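Local coordinates for protein Maltose/maltodextrin transport permease homologue (Bdellovibrio bacteriovorus HD100, PDB 6FFL) that binds maltotriose as the solute-binding domain MalE, fused to the membrane subunit MalF of what is probably a maltose/maltodextrin ABC transporter, at residues K202-D205 with I209-K212; F159-P164 with Q198-L203; G58-Y63 with A276-E281. One frame throughout, in Å; residues are numbered along the deposited sequence.

Interaction 1: K202-D205 with I209-K212; sequences KLRD and IIPK
Leu203 starts the contact with its backbone: its carbonyl O accepts the N-H of Ile209 at 3.1 Å, drawing the returning loop in just where the helix is about to end. Its side chain is gripped at two levels. CB rests on Ile210 CD1 at 3.8 Å, while one of its two methyls, CD2, meets Ile209 CD1 at 4.0 Å. At Arg204 the loop packs against the main chain itself, with Ile210 CG1 3.6 Å from Arg204 CA. Farther out, the Arg204 chain crosses Lys212 at about a right angle, its CG against CD of the lysine. A bend at chi3 (73°) swings the guanidinium beside its sequence neighbour, and it clasps Asp205 side-on, NE to OD1 at 2.7 Å and NH2 to OD2 at 2.8 Å. One water joins Arg204 NH1 to Lys212 O, and NH1 also binds Leu362 O; a second water links the carbonyls of Arg204 and Ile210. Asp205 OD1 then takes another donor: Lys212 NZ comes at 2.8 Å from above the carboxylate plane, 41° out of it, on the face opposite Arg204 NE. The carboxylate between them probably screens the two positive charges from each other. A helix C-terminus turning back through a short loop, buried by isoleucines inside and fastened by an Arg-Asp-Lys salt-bridge network outside, closes helix 191-205 in this lobe of the binding domain.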
loop_
_atom_site.group_PDB
_atom_site.type_symbol
_atom_site.label_atom_id
_atom_site.label_comp_id
_atom_site.label_asym_id
_atom_site.label_seq_id
_atom_site.Cartn_x
_atom_site.Cartn_y
_atom_site.Cartn_z
ATOM N N LYS A 202 -2.220 -22.122 8.109
ATOM C CA LYS A 202 -3.230 -22.645 9.026
ATOM C C LYS A 202 -4.594 -22.032 8.737
ATOM O O LYS A 202 -5.608 -22.738 8.734
ATOM C CB LYS A 202 -2.796 -22.379 10.472
ATOM C CG LYS A 202 -3.767 -22.830 11.556
ATOM C CD LYS A 202 -3.121 -22.647 12.932
ATOM C CE LYS A 202 -4.052 -23.038 14.072
ATOM N NZ LYS A 202 -5.175 -22.071 14.222
ATOM N N LEU A 203 -4.638 -20.721 8.482
ATOM C CA LEU A 203 -5.904 -20.084 8.117
ATOM C C LEU A 203 -6.513 -20.731 6.876
ATOM O O LEU A 203 -7.735 -20.901 6.794
ATOM C CB LEU A 203 -5.692 -18.590 7.874
ATOM C CG LEU A 203 -5.292 -17.685 9.043
ATOM C CD1 LEU A 203 -5.128 -16.249 8.575
ATOM C CD2 LEU A 203 -6.296 -17.772 10.175
ATOM N N ARG A 204 -5.673 -21.116 5.910
ATOM C CA ARG A 204 -6.178 -21.643 4.647
ATOM C C ARG A 204 -6.546 -23.116 4.745
ATOM O O ARG A 204 -7.567 -23.540 4.191
ATOM C CB ARG A 204 -5.135 -21.431 3.539
ATOM C CG ARG A 204 -5.598 -21.811 2.128
ATOM C CD ARG A 204 -4.414 -21.882 1.136
ATOM N NE ARG A 204 -3.606 -23.075 1.375
ATOM C CZ ARG A 204 -2.479 -23.367 0.730
ATOM N NH1 ARG A 204 -2.020 -22.554 -0.212
ATOM N NH2 ARG A 204 -1.817 -24.479 1.023
ATOM N N ASP A 205 -5.733 -23.916 5.433
ATOM C CA ASP A 205 -5.816 -25.367 5.309
ATOM C C ASP A 205 -6.366 -26.058 6.539
ATOM O O ASP A 205 -6.924 -27.148 6.426
ATOM C CB ASP A 205 -4.432 -25.953 4.999
ATOM C CG ASP A 205 -3.891 -25.471 3.679
ATOM O OD1 ASP A 205 -4.708 -25.042 2.831
ATOM O OD2 ASP A 205 -2.658 -25.527 3.481
ATOM N N ILE A 209 -10.789 -20.696 6.868
ATOM C CA ILE A 209 -11.592 -19.479 6.898
ATOM C C ILE A 209 -11.221 -18.496 5.796
ATOM O O ILE A 209 -11.910 -17.473 5.653
ATOM C CB ILE A 209 -11.532 -18.789 8.279
ATOM C CG1 ILE A 209 -10.158 -18.180 8.555
ATOM C CG2 ILE A 209 -11.880 -19.782 9.381
ATOM C CD1 ILE A 209 -10.197 -17.180 9.712
ATOM N N ILE A 210 -10.171 -18.764 5.014
ATOM C CA ILE A 210 -9.818 -17.952 3.847
ATOM C C ILE A 210 -9.821 -18.859 2.620
ATOM O O ILE A 210 -9.565 -20.067 2.742
ATOM C CB ILE A 210 -8.450 -17.259 4.015
ATOM C CG1 ILE A 210 -7.326 -18.294 4.108
ATOM C CG2 ILE A 210 -8.436 -16.344 5.226
ATOM C CD1 ILE A 210 -5.929 -17.678 4.217
ATOM N N PRO A 211 -10.103 -18.336 1.430
ATOM C CA PRO A 211 -10.183 -19.196 0.243
ATOM C C PRO A 211 -8.828 -19.769 -0.157
ATOM O O PRO A 211 -7.771 -19.211 0.138
ATOM C CB PRO A 211 -10.722 -18.260 -0.845
ATOM C CG PRO A 211 -11.289 -17.067 -0.099
ATOM C CD PRO A 211 -10.464 -16.941 1.137
ATOM N N LYS A 212 -8.880 -20.910 -0.858
ATOM C CA LYS A 212 -7.645 -21.523 -1.350
ATOM C C LYS A 212 -6.987 -20.678 -2.433
ATOM O O LYS A 212 -5.764 -20.745 -2.614
ATOM C CB LYS A 212 -7.933 -22.926 -1.886
ATOM C CG LYS A 212 -8.503 -23.879 -0.854
ATOM C CD LYS A 212 -7.427 -24.449 0.061
ATOM C CE LYS A 212 -7.909 -25.739 0.717
ATOM N NZ LYS A 212 -6.917 -26.323 1.660
HETATM O O HOH W 1 -9.834 -22.765 2.850
HETATM O O HOH W 2 -3.191 -20.464 -1.729
HETATM O O HOH W 3 -7.125 -27.949 3.434
#

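Interaction 2: F159-P164 with Q198-L203; sequences FNYTEP and QFILKL. With GLC (alpha-D-glucopyranose), chain B; GLC (alpha-D-glucopyranose), chain C.
Ile200 points from its helix at the loop and wedges one branch against each of two aromatic side chains. Its CG2 methyl lies 3.9 Å from Tyr161 CD1 and also touches CB and CG of that residue; the other branch ends in CD1, 4.1 Å from Phe159 CZ. Neither ring is met squarely on its face or edge, and both side chains cross Ile200 obliquely. The aromatics are fitted to each other as well, since Tyr161 CB sits 3.4 Å above one face of the Phe159 ring, toward its rim. Both hold CG between the backbone N and the carbonyl carbon (chi1 65° for Phe159, 61° for Tyr161), which turns the rings toward the helix. All three residues are buried, and Tyr161 OH is anchored by a hydrogen bond to Pro211 O. The loop leaves strand 157-158, edge strand of a four-stranded mixed sheet, and folds into a type I beta turn from Asn160 to Glu163, closed by Glu163 N bonding to Asn160 O. In this periplasmic-binding-protein fold the loop has one flank on helix 191-205 and the other at the sugar. The far side of the turn is looser: Asn160 and Thr162 are partly exposed and do not touch the helix segment. Glu163 and Pro164 face the bound maltotriose instead. Glu163 OE2 accepts a very short hydrogen bond, 2.5 Å, from O6 of the chain B glucose and also forms a salt bridge with Arg355, while Pro164 CD comes within 3.4 Å of that same O6.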
loop_
_atom_site.group_PDB
_atom_site.type_symbol
_atom_site.label_atom_id
_atom_site.label_comp_id
_atom_site.label_asym_id
_atom_site.label_seq_id
_atom_site.Cartn_x
_atom_site.Cartn_y
_atom_site.Cartn_z
ATOM N N PHE A 159 -8.267 -11.961 1.878
ATOM C CA PHE A 159 -7.261 -10.948 1.575
ATOM C C PHE A 159 -6.264 -11.536 0.589
ATOM O O PHE A 159 -6.236 -12.745 0.329
ATOM C CB PHE A 159 -6.572 -10.373 2.831
ATOM C CG PHE A 159 -5.719 -11.336 3.637
ATOM C CD1 PHE A 159 -6.268 -12.434 4.286
ATOM C CD2 PHE A 159 -4.369 -11.045 3.852
ATOM C CE1 PHE A 159 -5.478 -13.267 5.068
ATOM C CE2 PHE A 159 -3.563 -11.865 4.634
ATOM C CZ PHE A 159 -4.117 -12.985 5.251
ATOM N N ASN A 160 -5.456 -10.641 0.021
ATOM C CA ASN A 160 -4.473 -10.982 -0.998
ATOM C C ASN A 160 -3.233 -11.547 -0.305
ATOM O O ASN A 160 -2.147 -10.975 -0.333
ATOM C CB ASN A 160 -4.147 -9.749 -1.835
ATOM C CG ASN A 160 -3.285 -10.069 -3.037
ATOM O OD1 ASN A 160 -3.200 -11.223 -3.464
ATOM N ND2 ASN A 160 -2.629 -9.050 -3.582
ATOM N N TYR A 161 -3.415 -12.712 0.318
ATOM C CA TYR A 161 -2.408 -13.227 1.240
ATOM C C TYR A 161 -1.170 -13.798 0.553
ATOM O O TYR A 161 -0.203 -14.136 1.248
ATOM C CB TYR A 161 -3.040 -14.279 2.160
ATOM C CG TYR A 161 -3.621 -15.492 1.460
ATOM C CD1 TYR A 161 -2.802 -16.517 0.997
ATOM C CD2 TYR A 161 -4.994 -15.633 1.303
ATOM C CE1 TYR A 161 -3.333 -17.629 0.378
ATOM C CE2 TYR A 161 -5.532 -16.744 0.682
ATOM C CZ TYR A 161 -4.708 -17.737 0.228
ATOM O OH TYR A 161 -5.252 -18.846 -0.383
ATOM N N THR A 162 -1.162 -13.922 -0.776
ATOM C CA THR A 162 0.064 -14.305 -1.471
ATOM C C THR A 162 1.045 -13.147 -1.610
ATOM O O THR A 162 2.250 -13.377 -1.803
ATOM C CB THR A 162 -0.234 -14.838 -2.877
ATOM O OG1 THR A 162 -0.878 -13.818 -3.651
ATOM C CG2 THR A 162 -1.121 -16.076 -2.835
ATOM N N GLU A 163 0.546 -11.931 -1.560
ATOM C CA GLU A 163 1.331 -10.727 -1.814
ATOM C C GLU A 163 2.082 -10.335 -0.549
ATOM O O GLU A 163 1.465 -10.195 0.498
ATOM C CB GLU A 163 0.398 -9.600 -2.254
ATOM C CG GLU A 163 1.084 -8.318 -2.693
ATOM C CD GLU A 163 1.924 -8.480 -3.939
ATOM O OE1 GLU A 163 1.558 -9.305 -4.802
ATOM O OE2 GLU A 163 2.967 -7.789 -4.065
ATOM N N PRO A 164 3.408 -10.142 -0.608
ATOM C CA PRO A 164 4.167 -9.947 0.638
ATOM C C PRO A 164 3.696 -8.777 1.486
ATOM O O PRO A 164 3.747 -8.853 2.719
ATOM C CB PRO A 164 5.605 -9.737 0.139
ATOM C CG PRO A 164 5.656 -10.439 -1.153
ATOM C CD PRO A 164 4.286 -10.311 -1.777
ATOM N N GLN A 198 3.489 -20.113 8.425
ATOM C CA GLN A 198 2.652 -21.187 8.949
ATOM C C GLN A 198 1.292 -20.677 9.391
ATOM O O GLN A 198 0.297 -21.404 9.265
ATOM C CB GLN A 198 3.357 -21.912 10.100
ATOM C CG GLN A 198 4.761 -22.385 9.739
ATOM C CD GLN A 198 5.432 -23.225 10.820
ATOM O OE1 GLN A 198 5.817 -24.372 10.576
ATOM N NE2 GLN A 198 5.584 -22.655 12.013
ATOM N N PHE A 199 1.237 -19.453 9.924
ATOM C CA PHE A 199 -0.031 -18.877 10.374
ATOM C C PHE A 199 -1.017 -18.782 9.223
ATOM O O PHE A 199 -2.188 -19.160 9.357
ATOM C CB PHE A 199 0.226 -17.494 10.989
ATOM C CG PHE A 199 -1.025 -16.761 11.399
ATOM C CD1 PHE A 199 -1.798 -17.210 12.463
ATOM C CD2 PHE A 199 -1.421 -15.625 10.714
ATOM C CE1 PHE A 199 -2.939 -16.533 12.836
ATOM C CE2 PHE A 199 -2.567 -14.945 11.083
ATOM C CZ PHE A 199 -3.321 -15.394 12.137
ATOM N N ILE A 200 -0.553 -18.318 8.066
ATOM C CA ILE A 200 -1.464 -18.172 6.942
ATOM C C ILE A 200 -1.806 -19.534 6.343
ATOM O O ILE A 200 -2.945 -19.769 5.929
ATOM C CB ILE A 200 -0.872 -17.190 5.920
ATOM C CG1 ILE A 200 -1.029 -15.764 6.468
ATOM C CG2 ILE A 200 -1.550 -17.312 4.560
ATOM C CD1 ILE A 200 -0.410 -14.740 5.612
ATOM N N LEU A 201 -0.850 -20.473 6.321
ATOM C CA LEU A 201 -1.201 -21.830 5.914
ATOM C C LEU A 201 -2.287 -22.410 6.812
ATOM O O LEU A 201 -3.183 -23.121 6.341
ATOM C CB LEU A 201 0.032 -22.739 5.931
ATOM C CG LEU A 201 1.042 -22.595 4.803
ATOM C CD1 LEU A 201 2.208 -23.531 5.084
ATOM C CD2 LEU A 201 0.412 -22.948 3.482
ATOM N N LYS A 202 -2.220 -22.122 8.109
ATOM C CA LYS A 202 -3.230 -22.645 9.026
ATOM C C LYS A 202 -4.594 -22.032 8.737
ATOM O O LYS A 202 -5.608 -22.738 8.734
ATOM C CB LYS A 202 -2.796 -22.379 10.472
ATOM C CG LYS A 202 -3.767 -22.830 11.556
ATOM C CD LYS A 202 -3.121 -22.647 12.932
ATOM C CE LYS A 202 -4.052 -23.038 14.072
ATOM N NZ LYS A 202 -5.175 -22.071 14.222
ATOM N N LEU A 203 -4.638 -20.721 8.482
ATOM C CA LEU A 203 -5.904 -20.084 8.117
ATOM C C LEU A 203 -6.513 -20.731 6.876
ATOM O O LEU A 203 -7.735 -20.901 6.794
ATOM C CB LEU A 203 -5.692 -18.590 7.874
ATOM C CG LEU A 203 -5.292 -17.685 9.043
ATOM C CD1 LEU A 203 -5.128 -16.249 8.575
ATOM C CD2 LEU A 203 -6.296 -17.772 10.175
HETATM C C1 GLC B . 3.983 -2.718 -1.591
HETATM C C2 GLC B . 5.243 -1.990 -2.064
HETATM C C3 GLC B . 5.759 -2.646 -3.349
HETATM C C4 GLC B . 6.010 -4.125 -3.113
HETATM C C5 GLC B . 4.733 -4.799 -2.588
HETATM C C6 GLC B . 5.034 -6.228 -2.149
HETATM O O2 GLC B . 4.981 -0.588 -2.274
HETATM O O3 GLC B . 6.997 -2.024 -3.760
HETATM O O4 GLC B . 6.408 -4.735 -4.350
HETATM O O5 GLC B . 4.288 -4.105 -1.417
HETATM O O6 GLC B . 3.826 -6.980 -1.901
HETATM C C1 GLC C . -1.002 -1.321 -2.355
HETATM C C2 GLC C . 0.056 -0.427 -1.719
HETATM C C3 GLC C . 1.461 -0.738 -2.210
HETATM C C4 GLC C . 1.704 -2.233 -2.033
HETATM C C5 GLC C . 0.629 -3.011 -2.787
HETATM C C6 GLC C . 0.836 -4.523 -2.643
HETATM O O2 GLC C . -0.292 0.940 -2.008
HETATM O O3 GLC C . 2.400 0.010 -1.419
HETATM O O4 GLC C . 2.969 -2.576 -2.576
HETATM O O5 GLC C . -0.635 -2.688 -2.217
HETATM O O6 GLC C . 0.053 -5.225 -3.633
#

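Interaction 3: G58-Y63 with A276-E281; sequences GPELVY and ANMKSE
At the entrance to strand 61-65, a strand of the larger mixed sheet, Glu60 packs on Met278 of the loop that follows strand 266-274. Met278 SD makes the nearest approach, 3.6 Å from Glu60 CG, while the methyl CE lies along the backbone, 3.7 Å from Glu60 O. A bend at chi2 of Met278 (-80°) folds its thioether across the glutamate, and the two side chains meet at a slant. The glutamate chain bends at chi2 (86°), which carries its carboxylate away from the sulfur. OE1 is taken by the backbone N of Gln6, and OE2 accepts from a water, 2.7 Å away, that in turn accepts the N-H of Lys279. Lys279 makes only a long approach to this carboxylate: its NZ stays 5.3 Å from Glu60 OE2, so opposite charges lie close without a salt bridge. No direct hydrogen bond joins the two segments, and water carries the polar links. A second water donates to Gly58 O at 2.9 Å and to Asn277 O at 2.7 Å. Around this junction, Asn277 ND2 ties the loop to Ala53 O and Ser57 O, and Asn275 ND2 holds Pro59 O. Beyond it Ser280 stands at the N-cap of helix 281-294, whose His283 and Ala287 touch Glu60, while strand 61-65 runs on between strands 4-9 and 266-274, parallel to the first and antiparallel to the second.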
loop_
_atom_site.group_PDB
_atom_site.type_symbol
_atom_site.label_atom_id
_atom_site.label_comp_id
_atom_site.label_asym_id
_atom_site.label_seq_id
_atom_site.Cartn_x
_atom_site.Cartn_y
_atom_site.Cartn_z
ATOM N N GLY A 58 10.053 8.020 -20.778
ATOM C CA GLY A 58 9.203 7.923 -19.619
ATOM C C GLY A 58 8.403 9.186 -19.365
ATOM O O GLY A 58 8.655 10.246 -19.947
ATOM N N PRO A 59 7.427 9.096 -18.466
ATOM C CA PRO A 59 6.577 10.251 -18.171
ATOM C C PRO A 59 7.294 11.288 -17.318
ATOM O O PRO A 59 8.216 10.978 -16.564
ATOM C CB PRO A 59 5.424 9.623 -17.384
ATOM C CG PRO A 59 6.110 8.530 -16.610
ATOM C CD PRO A 59 7.137 7.956 -17.576
ATOM N N GLU A 60 6.815 12.534 -17.421
ATOM C CA GLU A 60 7.367 13.609 -16.597
ATOM C C GLU A 60 7.130 13.347 -15.114
ATOM O O GLU A 60 7.999 13.626 -14.278
ATOM C CB GLU A 60 6.751 14.954 -17.000
ATOM C CG GLU A 60 7.302 15.549 -18.313
ATOM C CD GLU A 60 6.579 15.027 -19.554
ATOM O OE1 GLU A 60 5.661 14.194 -19.420
ATOM O OE2 GLU A 60 6.935 15.447 -20.671
ATOM N N LEU A 61 5.961 12.818 -14.767
ATOM C CA LEU A 61 5.598 12.542 -13.386
ATOM C C LEU A 61 5.264 11.067 -13.229
ATOM O O LEU A 61 4.595 10.482 -14.086
ATOM C CB LEU A 61 4.393 13.390 -12.945
ATOM C CG LEU A 61 4.718 14.819 -12.498
ATOM C CD1 LEU A 61 3.465 15.675 -12.509
ATOM C CD2 LEU A 61 5.344 14.802 -11.109
ATOM N N VAL A 62 5.720 10.472 -12.128
ATOM C CA VAL A 62 5.372 9.099 -11.769
ATOM C C VAL A 62 4.891 9.097 -10.323
ATOM O O VAL A 62 5.444 9.808 -9.479
ATOM C CB VAL A 62 6.554 8.124 -11.991
ATOM C CG1 VAL A 62 7.782 8.515 -11.155
ATOM C CG2 VAL A 62 6.124 6.687 -11.704
ATOM N N TYR A 63 3.830 8.335 -10.043
ATOM C CA TYR A 63 3.171 8.352 -8.736
ATOM C C TYR A 63 3.041 6.929 -8.223
ATOM O O TYR A 63 2.442 6.091 -8.897
ATOM C CB TYR A 63 1.783 8.986 -8.832
ATOM C CG TYR A 63 0.976 8.985 -7.542
ATOM C CD1 TYR A 63 0.186 7.885 -7.179
ATOM C CD2 TYR A 63 0.984 10.098 -6.704
ATOM C CE1 TYR A 63 -0.564 7.895 -5.997
ATOM C CE2 TYR A 63 0.231 10.128 -5.536
ATOM C CZ TYR A 63 -0.539 9.029 -5.188
ATOM O OH TYR A 63 -1.278 9.064 -4.020
ATOM N N ALA A 276 14.100 12.404 -14.262
ATOM C CA ALA A 276 15.354 13.048 -14.627
ATOM C C ALA A 276 15.372 13.429 -16.106
ATOM O O ALA A 276 16.022 14.413 -16.486
ATOM C CB ALA A 276 16.514 12.113 -14.284
ATOM N N ASN A 277 14.676 12.661 -16.954
ATOM C CA ASN A 277 14.548 12.953 -18.386
ATOM C C ASN A 277 13.397 13.922 -18.615
ATOM O O ASN A 277 12.250 13.589 -18.310
ATOM C CB ASN A 277 14.251 11.676 -19.183
ATOM C CG ASN A 277 15.328 10.630 -19.057
ATOM O OD1 ASN A 277 16.511 10.946 -19.106
ATOM N ND2 ASN A 277 14.920 9.364 -18.921
ATOM N N MET A 278 13.683 15.088 -19.188
ATOM C CA MET A 278 12.653 16.035 -19.599
ATOM C C MET A 278 12.926 16.450 -21.037
ATOM O O MET A 278 14.056 16.819 -21.372
ATOM C CB MET A 278 12.625 17.272 -18.693
ATOM C CG MET A 278 12.254 16.994 -17.250
ATOM S SD MET A 278 10.468 16.812 -17.030
ATOM C CE MET A 278 10.416 16.150 -15.374
ATOM N N LYS A 279 11.889 16.399 -21.879
ATOM C CA LYS A 279 12.068 16.675 -23.302
ATOM C C LYS A 279 12.515 18.106 -23.559
ATOM O O LYS A 279 13.221 18.366 -24.540
ATOM C CB LYS A 279 10.772 16.409 -24.068
ATOM C CG LYS A 279 10.332 14.960 -24.110
ATOM C CD LYS A 279 9.014 14.844 -24.865
ATOM C CE LYS A 279 8.257 13.587 -24.493
ATOM N NZ LYS A 279 7.218 13.274 -25.511
ATOM N N SER A 280 12.101 19.051 -22.719
ATOM C CA SER A 280 12.416 20.451 -22.959
ATOM C C SER A 280 12.155 21.233 -21.686
ATOM O O SER A 280 11.562 20.726 -20.732
ATOM C CB SER A 280 11.590 21.029 -24.111
ATOM O OG SER A 280 10.290 21.364 -23.663
ATOM N N GLU A 281 12.587 22.495 -21.695
ATOM C CA GLU A 281 12.345 23.359 -20.545
ATOM C C GLU A 281 10.853 23.555 -20.310
ATOM O O GLU A 281 10.403 23.606 -19.161
ATOM C CB GLU A 281 13.053 24.702 -20.743
ATOM C CG GLU A 281 12.970 25.652 -19.545
ATOM C CD GLU A 281 13.650 25.115 -18.285
ATOM O OE1 GLU A 281 14.507 24.207 -18.386
ATOM O OE2 GLU A 281 13.324 25.612 -17.184
HETATM O O HOH W 4 10.004 12.817 -19.632
HETATM O O HOH W 5 9.589 15.085 -20.917
#

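How the interactions relate
Interactions 1 and 2 are neighbours: their centres are about 8 Å apart, and both use helix 191-205, sharing Lys202 and Leu203. In chain order the loop 159-164 comes first, then the helix, then the 209-212 return; Tyr161 of interaction 2 packs on Ile210 of interaction 1, making one continuous patch. Interaction 3 lies on the opposite side of the chain's centre, about 45 Å from interaction 1 and 38 Å from interaction 2, centre to centre. Its segments, 58-63 and 276-281, bracket the other two in sequence. Between them the chain adds further strands to the larger sheet, crosses to the lobe of interactions 1 and 2 and comes back, as in two-lobed sugar-binding proteins.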